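Local coordinates for protein endoglucanase FnCel5A (Fervidobacterium nodosum, PDB 3NCO) that probably hydrolyses internal beta-1,4-glucosidic bonds in cellulose, as an endoglucanase of glycoside hydrolase family 5, at residues A[20-25]-A[288-293]; A[203-208]-A[258-263]. All coordinates share one frame; numbering follows the deposited sequence.

Interaction 1: A[20-25]-A[288-293]; sequences IGHGIN and FSLAYW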
loop_
_atom_site.group_PDB
_atom_site.type_symbol
_atom_site.label_atom_id
_atom_site.label_comp_id
_atom_site.label_asym_id
_atom_site.label_seq_id
_atom_site.Cartn_x
_atom_site.Cartn_y
_atom_site.Cartn_z
ATOM N N ILE A 20 4.246 11.608 1.413
ATOM C CA ILE A 20 4.043 10.406 0.567
ATOM C C ILE A 20 3.959 10.835 -0.908
ATOM O O ILE A 20 4.509 10.172 -1.791
ATOM C CB ILE A 20 2.783 9.595 0.991
ATOM C CG1 ILE A 20 2.967 9.120 2.449
ATOM C CG2 ILE A 20 2.527 8.410 0.030
ATOM C CD1 ILE A 20 1.685 8.425 2.964
ATOM N N GLY A 21 3.253 11.935 -1.150
ATOM C CA GLY A 21 3.166 12.491 -2.486
ATOM C C GLY A 21 2.720 11.510 -3.564
ATOM O O GLY A 21 1.648 10.940 -3.508
ATOM N N HIS A 22 3.538 11.380 -4.604
ATOM C CA HIS A 22 3.304 10.383 -5.619
ATOM C C HIS A 22 4.334 9.265 -5.494
ATOM O O HIS A 22 5.538 9.483 -5.717
ATOM C CB HIS A 22 3.383 11.003 -7.007
ATOM C CG HIS A 22 2.289 11.992 -7.313
ATOM N ND1 HIS A 22 2.089 13.140 -6.576
ATOM C CD2 HIS A 22 1.377 12.037 -8.320
ATOM C CE1 HIS A 22 1.098 13.843 -7.108
ATOM N NE2 HIS A 22 0.645 13.195 -8.164
ATOM N N GLY A 23 3.827 8.087 -5.120
ATOM C CA GLY A 23 4.679 6.965 -4.790
ATOM C C GLY A 23 4.466 5.774 -5.687
ATOM O O GLY A 23 3.672 5.835 -6.666
ATOM N N ILE A 24 5.215 4.712 -5.373
ATOM C CA ILE A 24 5.039 3.445 -6.112
ATOM C C ILE A 24 5.251 2.251 -5.182
ATOM O O ILE A 24 5.971 2.343 -4.193
ATOM C CB ILE A 24 5.978 3.436 -7.330
ATOM C CG1 ILE A 24 5.624 2.371 -8.440
ATOM C CG2 ILE A 24 7.456 3.376 -6.853
ATOM C CD1 ILE A 24 6.424 2.574 -9.635
ATOM N N ASN A 25 4.570 1.138 -5.486
ATOM C CA ASN A 25 4.709 -0.083 -4.724
ATOM C C ASN A 25 5.815 -0.918 -5.320
ATOM O O ASN A 25 5.838 -1.135 -6.542
ATOM C CB ASN A 25 3.421 -0.895 -4.840
ATOM C CG ASN A 25 2.315 -0.373 -3.935
ATOM O OD1 ASN A 25 2.234 -0.790 -2.789
ATOM N ND2 ASN A 25 1.510 0.563 -4.402
ATOM N N PHE A 288 -5.498 13.449 -1.640
ATOM C CA PHE A 288 -5.003 12.117 -1.270
ATOM C C PHE A 288 -3.571 11.930 -1.774
ATOM O O PHE A 288 -3.263 12.232 -2.918
ATOM C CB PHE A 288 -5.840 10.999 -1.905
ATOM C CG PHE A 288 -7.307 11.026 -1.544
ATOM C CD1 PHE A 288 -7.783 11.765 -0.468
ATOM C CD2 PHE A 288 -8.224 10.244 -2.288
ATOM C CE1 PHE A 288 -9.139 11.765 -0.182
ATOM C CE2 PHE A 288 -9.604 10.203 -1.987
ATOM C CZ PHE A 288 -10.049 10.971 -0.902
ATOM N N SER A 289 -2.689 11.435 -0.921
ATOM C CA SER A 289 -1.423 10.940 -1.437
ATOM C C SER A 289 -1.686 9.621 -2.156
ATOM O O SER A 289 -2.790 9.107 -2.122
ATOM C CB SER A 289 -0.447 10.758 -0.333
ATOM O OG SER A 289 -0.947 9.756 0.521
ATOM N N LEU A 290 -0.690 9.100 -2.873
ATOM C CA LEU A 290 -1.013 7.898 -3.699
ATOM C C LEU A 290 0.247 7.119 -4.045
ATOM O O LEU A 290 1.331 7.720 -4.173
ATOM C CB LEU A 290 -1.766 8.326 -4.968
ATOM C CG LEU A 290 -0.983 9.346 -5.795
ATOM C CD1 LEU A 290 -0.219 8.649 -6.918
ATOM C CD2 LEU A 290 -1.877 10.438 -6.368
ATOM N N ALA A 291 0.069 5.798 -4.210
ATOM C CA ALA A 291 1.144 4.847 -4.612
ATOM C C ALA A 291 0.560 3.951 -5.746
ATOM O O ALA A 291 -0.478 3.274 -5.573
ATOM C CB ALA A 291 1.572 3.969 -3.401
ATOM N N TYR A 292 1.166 3.994 -6.933
ATOM C CA TYR A 292 0.708 3.123 -7.991
ATOM C C TYR A 292 1.143 1.675 -7.722
ATOM O O TYR A 292 2.251 1.459 -7.278
ATOM C CB TYR A 292 1.259 3.683 -9.350
ATOM C CG TYR A 292 0.966 2.803 -10.532
ATOM C CD1 TYR A 292 -0.225 2.958 -11.265
ATOM C CD2 TYR A 292 1.877 1.829 -10.945
ATOM C CE1 TYR A 292 -0.505 2.132 -12.307
ATOM C CE2 TYR A 292 1.607 1.018 -12.033
ATOM C CZ TYR A 292 0.393 1.179 -12.703
ATOM O OH TYR A 292 0.088 0.351 -13.773
ATOM N N TRP A 293 0.292 0.709 -8.047
ATOM C CA TRP A 293 0.637 -0.720 -8.006
ATOM C C TRP A 293 0.934 -1.128 -9.471
ATOM O O TRP A 293 -0.005 -1.156 -10.273
ATOM C CB TRP A 293 -0.593 -1.521 -7.502
ATOM C CG TRP A 293 -0.250 -2.960 -7.420
ATOM C CD1 TRP A 293 -0.397 -3.928 -8.406
ATOM C CD2 TRP A 293 0.405 -3.595 -6.321
ATOM N NE1 TRP A 293 0.111 -5.153 -7.950
ATOM C CE2 TRP A 293 0.593 -4.971 -6.675
ATOM C CE3 TRP A 293 0.808 -3.158 -5.062
ATOM C CZ2 TRP A 293 1.225 -5.866 -5.831
ATOM C CZ3 TRP A 293 1.402 -4.067 -4.199
ATOM C CH2 TRP A 293 1.614 -5.410 -4.598
#

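Interaction 2: A[203-208]-A[258-263]; sequences HYYEPF and LGEFGA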
loop_
_atom_site.group_PDB
_atom_site.type_symbol
_atom_site.label_atom_id
_atom_site.label_comp_id
_atom_site.label_asym_id
_atom_site.label_seq_id
_atom_site.Cartn_x
_atom_site.Cartn_y
_atom_site.Cartn_z
ATOM N N HIS A 203 -7.558 1.179 -1.264
ATOM C CA HIS A 203 -7.018 0.785 -2.547
ATOM C C HIS A 203 -8.093 0.911 -3.594
ATOM O O HIS A 203 -9.273 0.716 -3.287
ATOM C CB HIS A 203 -6.574 -0.651 -2.487
ATOM C CG HIS A 203 -5.461 -0.865 -1.515
ATOM N ND1 HIS A 203 -4.975 -2.110 -1.223
ATOM C CD2 HIS A 203 -4.741 0.020 -0.795
ATOM C CE1 HIS A 203 -3.979 -1.990 -0.356
ATOM N NE2 HIS A 203 -3.821 -0.700 -0.079
ATOM N N TYR A 204 -7.699 1.255 -4.816
ATOM C CA TYR A 204 -8.673 1.539 -5.848
ATOM C C TYR A 204 -8.394 0.766 -7.122
ATOM O O TYR A 204 -7.369 0.979 -7.775
ATOM C CB TYR A 204 -8.787 3.036 -6.184
ATOM C CG TYR A 204 -10.089 3.338 -6.917
ATOM C CD1 TYR A 204 -11.313 3.298 -6.249
ATOM C CD2 TYR A 204 -10.080 3.671 -8.284
ATOM C CE1 TYR A 204 -12.502 3.560 -6.960
ATOM C CE2 TYR A 204 -11.229 3.936 -8.987
ATOM C CZ TYR A 204 -12.433 3.885 -8.319
ATOM O OH TYR A 204 -13.583 4.174 -8.980
ATOM N N TYR A 205 -9.352 -0.098 -7.469
ATOM C CA TYR A 205 -9.282 -0.910 -8.684
ATOM C C TYR A 205 -10.624 -0.993 -9.440
ATOM O O TYR A 205 -10.840 -1.916 -10.235
ATOM C CB TYR A 205 -8.884 -2.320 -8.281
ATOM C CG TYR A 205 -7.450 -2.410 -7.804
ATOM C CD1 TYR A 205 -6.401 -2.354 -8.705
ATOM C CD2 TYR A 205 -7.141 -2.619 -6.421
ATOM C CE1 TYR A 205 -5.094 -2.487 -8.302
ATOM C CE2 TYR A 205 -5.815 -2.764 -6.013
ATOM C CZ TYR A 205 -4.791 -2.698 -6.946
ATOM O OH TYR A 205 -3.482 -2.864 -6.577
ATOM N N GLU A 206 -11.506 -0.018 -9.227
ATOM C CA GLU A 206 -12.767 0.025 -9.983
ATOM C C GLU A 206 -12.583 0.685 -11.320
ATOM O O GLU A 206 -11.818 1.661 -11.420
ATOM C CB GLU A 206 -13.823 0.781 -9.199
ATOM C CG GLU A 206 -13.993 0.148 -7.798
ATOM C CD GLU A 206 -14.246 -1.347 -7.900
ATOM O OE1 GLU A 206 -15.037 -1.798 -8.761
ATOM O OE2 GLU A 206 -13.621 -2.127 -7.163
ATOM N N PRO A 207 -13.295 0.193 -12.347
ATOM C CA PRO A 207 -14.161 -1.008 -12.426
ATOM C C PRO A 207 -13.285 -2.250 -12.359
ATOM O O PRO A 207 -12.310 -2.343 -13.125
ATOM C CB PRO A 207 -14.831 -0.873 -13.820
ATOM C CG PRO A 207 -14.656 0.564 -14.147
ATOM C CD PRO A 207 -13.330 0.956 -13.600
ATOM N N PHE A 208 -13.577 -3.165 -11.427
ATOM C CA PHE A 208 -12.722 -4.331 -11.215
ATOM C C PHE A 208 -12.657 -5.198 -12.466
ATOM O O PHE A 208 -11.597 -5.784 -12.749
ATOM C CB PHE A 208 -13.229 -5.149 -10.027
ATOM C CG PHE A 208 -12.214 -6.043 -9.427
ATOM C CD1 PHE A 208 -11.335 -5.544 -8.469
ATOM C CD2 PHE A 208 -12.156 -7.408 -9.758
ATOM C CE1 PHE A 208 -10.380 -6.362 -7.869
ATOM C CE2 PHE A 208 -11.185 -8.256 -9.125
ATOM C CZ PHE A 208 -10.316 -7.710 -8.189
ATOM N N LEU A 258 -4.033 6.822 -0.990
ATOM C CA LEU A 258 -4.505 5.807 -1.913
ATOM C C LEU A 258 -3.305 4.862 -2.145
ATOM O O LEU A 258 -2.418 5.176 -2.975
ATOM C CB LEU A 258 -4.890 6.529 -3.240
ATOM C CG LEU A 258 -5.137 5.642 -4.481
ATOM C CD1 LEU A 258 -6.243 4.656 -4.145
ATOM C CD2 LEU A 258 -5.509 6.447 -5.760
ATOM N N GLY A 259 -3.266 3.749 -1.381
ATOM C CA GLY A 259 -2.039 2.958 -1.291
ATOM C C GLY A 259 -1.765 2.053 -2.444
ATOM O O GLY A 259 -0.625 1.647 -2.654
ATOM N N GLU A 260 -2.828 1.684 -3.176
ATOM C CA GLU A 260 -2.596 0.967 -4.415
ATOM C C GLU A 260 -3.609 1.435 -5.400
ATOM O O GLU A 260 -4.770 1.667 -5.078
ATOM C CB GLU A 260 -2.778 -0.539 -4.268
ATOM C CG GLU A 260 -1.872 -1.174 -3.284
ATOM C CD GLU A 260 -2.102 -2.667 -3.165
ATOM O OE1 GLU A 260 -2.849 -3.268 -3.992
ATOM O OE2 GLU A 260 -1.628 -3.301 -2.128
ATOM N N PHE A 261 -3.170 1.533 -6.642
ATOM C CA PHE A 261 -4.066 1.692 -7.786
ATOM C C PHE A 261 -3.376 1.254 -9.068
ATOM O O PHE A 261 -2.192 1.526 -9.251
ATOM C CB PHE A 261 -4.652 3.134 -7.913
ATOM C CG PHE A 261 -3.700 4.173 -8.487
ATOM C CD1 PHE A 261 -2.700 4.713 -7.707
ATOM C CD2 PHE A 261 -3.898 4.660 -9.786
ATOM C CE1 PHE A 261 -1.823 5.721 -8.225
ATOM C CE2 PHE A 261 -3.083 5.613 -10.306
ATOM C CZ PHE A 261 -2.044 6.165 -9.560
ATOM N N GLY A 262 -4.078 0.527 -9.943
ATOM C CA GLY A 262 -3.410 0.131 -11.203
ATOM C C GLY A 262 -4.291 -0.759 -12.057
ATOM O O GLY A 262 -5.234 -1.350 -11.546
ATOM N N ALA A 263 -3.959 -0.858 -13.349
ATOM C CA ALA A 263 -4.699 -1.722 -14.271
ATOM C C ALA A 263 -3.738 -2.772 -14.838
ATOM O O ALA A 263 -2.652 -2.436 -15.324
ATOM C CB ALA A 263 -5.327 -0.907 -15.399
#

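Interaction 1: A[20-25]-A[288-293]
Asn25 and Tyr292 share two hydrogen bonds. Tyr292 O accepts from Asn25 N at 2.9 Å, and from the side-chain Asn25 ND2 at 3.1 Å. The ND2 bond is nearly straight (168°), but ND2 stands well above the carbonyl plane. CG lies anti to the carbonyl carbon (chi1 -79°), which turns the amide towards the facing strand. There Asn25 CG packs against Trp293 CE3 at 3.4 Å, amide and indole planes 53° apart. Leu290 N to Gly21 O, Gly23 N to Leu290 O (2.7 Å) and Tyr292 N to Gly23 O continue the backbone pairing. Strands 22-25 and 289-292 thus run parallel, first beside last, and close the eight-stranded TIM barrel. Leu290 CD2 lies over one face of the His22 imidazole, 4.3 Å from its centroid, towards the rim. At the N-terminal end of the pairing, Ile20 CB meets Ser289 CB at 3.7 Å. An alanine in place of Asn25 would probably leave Tyr292 O with one of these two donors and open a gap beside Trp293. Further out, Arg59 and Gly259 O bind the two ends of the Asn25 amide. Glu284 holds His22 NE2, and Asn17 bonds Ser289 OG.

Interaction 2: A[203-208]-A[258-263]
The His203 imidazole has Glu260 CG over the centre of one face, 3.7 Å from the ring centroid. The Glu260 carboxylate continues this stack, its plane 23° from that of the ring, and OE2 comes within 3.2 Å of His203 CE1. The Tyr205 ring is met at its edge by Glu260 OE1 and Gly262 O. Tyr205 OH donates to Glu260 OE1 at 2.7 Å, on the anti side of the carboxylate. Gly262 O lies 3.2 Å from Tyr205 CD1; it is buried and has no polar partner. Glu260 runs extended beyond CG (chi2 179°), which lays its carboxylate over the histidine, with OE1 at the tyrosine hydroxyl. Arg59 forms a salt bridge with OE2, and Glu144 bonds His203 ND1. Glu260 lies near the C-terminal end of the seventh barrel strand, the place of the catalytic nucleophile in family 5 enzymes, which is consistent with that role here. Tyr204 N to Glu260 O (3.0 Å, 168°) joins the backbones. Beyond that bond, Tyr204 CB rests on Leu258 CD1 at 3.6 Å. Strands 198-204 and 256-261 are neighbours in the barrel. Helix 232-252 packs on Tyr204 and Leu258, helix 269-285 packs on Leu258 and Phe261, and strand 289-292 follows next in the sheet.

From the N terminus, helix 12-20 leads into strand 22-25, the first half of interaction 1. The chain then passes through strands two to five before 203-208, on the sixth strand. It returns through helix 232-252 to 258-263, where interaction 2 closes a short loop. After helix 269-285 it reaches 288-293, and interaction 1 closes the long loop around the whole barrel. Interaction 2 therefore lies within the span of interaction 1, and the two do not cross. They also touch. Ser289 O and Ala291 N probably hydrogen-bond to Leu258 N and O. These bonds join strands seven and eight, so the two contacts together span strands six, seven, eight and one of the barrel.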